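Local coordinates for choline binding protein PCPA (Streptococcus pneumoniae, PDB 4CP6) that probably anchors to choline on the pneumococcal cell surface and carries a leucine-rich repeat domain studied as a vaccine antigen, at residues E129-E132 with D133-D137. Numbering follows the deposited sequence.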
# COMPACT_ATOMS: atom_id res chain seq x y z
N GLU A 129 -19.63 12.66 -1.68
CA GLU A 129 -18.42 13.47 -1.83
C GLU A 129 -17.20 12.82 -1.16
O GLU A 129 -16.08 13.01 -1.66
CB GLU A 129 -18.69 14.86 -1.21
CG GLU A 129 -17.53 15.85 -1.28
CD GLU A 129 -17.84 17.17 -0.63
OE1 GLU A 129 -18.65 17.94 -1.20
OE2 GLU A 129 -17.31 17.43 0.48
N LYS A 130 -17.41 12.13 -0.02
CA LYS A 130 -16.28 11.58 0.73
C LYS A 130 -16.58 10.16 1.19
O LYS A 130 -17.66 9.91 1.72
CB LYS A 130 -16.01 12.42 2.01
CG LYS A 130 -15.60 13.89 1.80
CD LYS A 130 -15.34 14.59 3.15
CE LYS A 130 -14.90 16.04 2.96
NZ LYS A 130 -14.62 16.70 4.28
N ILE A 131 -15.61 9.26 1.00
CA ILE A 131 -15.61 7.92 1.57
C ILE A 131 -14.46 8.01 2.59
O ILE A 131 -13.30 8.15 2.19
CB ILE A 131 -15.35 6.82 0.51
CG1 ILE A 131 -16.52 6.73 -0.48
CG2 ILE A 131 -15.11 5.46 1.20
CD1 ILE A 131 -16.21 5.79 -1.68
N GLU A 132 -14.79 7.93 3.88
CA GLU A 132 -13.79 8.08 4.92
C GLU A 132 -13.03 6.79 5.18
O GLU A 132 -13.27 5.76 4.54
CB GLU A 132 -14.41 8.69 6.18
CG GLU A 132 -14.65 10.20 6.02
CD GLU A 132 -13.38 11.03 5.95
OE1 GLU A 132 -12.31 10.53 6.37
OE2 GLU A 132 -13.47 12.22 5.55
N ASP A 133 -12.05 6.87 6.10
CA ASP A 133 -11.11 5.80 6.35
C ASP A 133 -11.74 4.46 6.55
O ASP A 133 -12.72 4.33 7.29
CB ASP A 133 -10.23 6.13 7.55
CG ASP A 133 -9.46 7.43 7.46
OD1 ASP A 133 -9.47 8.06 6.36
OD2 ASP A 133 -8.73 7.75 8.40
N ARG A 134 -11.16 3.44 5.90
CA ARG A 134 -11.59 2.05 6.13
C ARG A 134 -13.08 1.81 5.90
O ARG A 134 -13.65 0.88 6.49
CB ARG A 134 -11.12 1.57 7.53
CG ARG A 134 -9.61 1.52 7.61
CD ARG A 134 -9.09 0.97 8.93
NE ARG A 134 -7.62 0.82 8.90
CZ ARG A 134 -6.99 -0.24 8.38
NH1 ARG A 134 -7.68 -1.28 7.89
NH2 ARG A 134 -5.65 -0.28 8.37
N ALA A 135 -13.71 2.62 5.05
CA ALA A 135 -15.15 2.43 4.85
C ALA A 135 -15.51 1.03 4.36
O ALA A 135 -16.58 0.52 4.75
CB ALA A 135 -15.69 3.46 3.89
N PHE A 136 -14.66 0.41 3.55
CA PHE A 136 -14.92 -0.91 2.98
C PHE A 136 -13.75 -1.83 3.26
O PHE A 136 -13.54 -2.78 2.49
CB PHE A 136 -15.16 -0.80 1.46
CG PHE A 136 -16.38 -0.01 1.08
CD1 PHE A 136 -17.62 -0.63 0.99
CD2 PHE A 136 -16.31 1.37 0.86
CE1 PHE A 136 -18.76 0.10 0.62
CE2 PHE A 136 -17.46 2.10 0.51
CZ PHE A 136 -18.67 1.45 0.42
N ASP A 137 -13.03 -1.65 4.39
CA ASP A 137 -11.92 -2.56 4.60
C ASP A 137 -12.42 -3.97 4.92
O ASP A 137 -13.48 -4.14 5.53
CB ASP A 137 -10.88 -2.05 5.62
CG ASP A 137 -11.33 -1.98 7.05
OD1 ASP A 137 -12.55 -1.92 7.30
OD2 ASP A 137 -10.45 -1.99 7.94
O HOH W 1 -9.66 10.75 6.43
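A type II beta turn from E132 to A135 leads the chain out of the short strand 130-131, and one backbone bond closes it: A135 N donates to E132 O at 3.2 Å. Its N-H...O angle of 135° shows a bent bond. From the end of the strand, just before the turn, I131 sends CG2, anti to its backbone N, against the methyl of A135; CG2 to CB is 3.4 Å, a close methyl-to-methyl approach, shorter than carbons normally pack. The same CG2 lies 4.2 Å from F136 CE2, at the ring's edge and near its plane. This is the inward side of a BspA-type leucine-rich repeat: strand 130-131 pairs in parallel with 106-107 and 152-153, and F136 stacks on F112 and meets F158 with nearly parallel planes, consistent with a stack of phenylalanines running from one coil to the next. On the polar side, the carboxylate planes of E132 and D133 are turned 50° from each other, with OE1 and OD1 separated by 3.8 Å; a water donating to both at 2.7 Å probably eases their repulsion. D133 OD1 also accepts from T155 N. A type I turn from R134 to D137 overlaps the first, sharing R134 and A135; here R134 NH1 meets the anti side of D137 OD2 at 2.9 Å in a salt bridge, while H113 ND1 is hydrogen-bonded to D137 OD1.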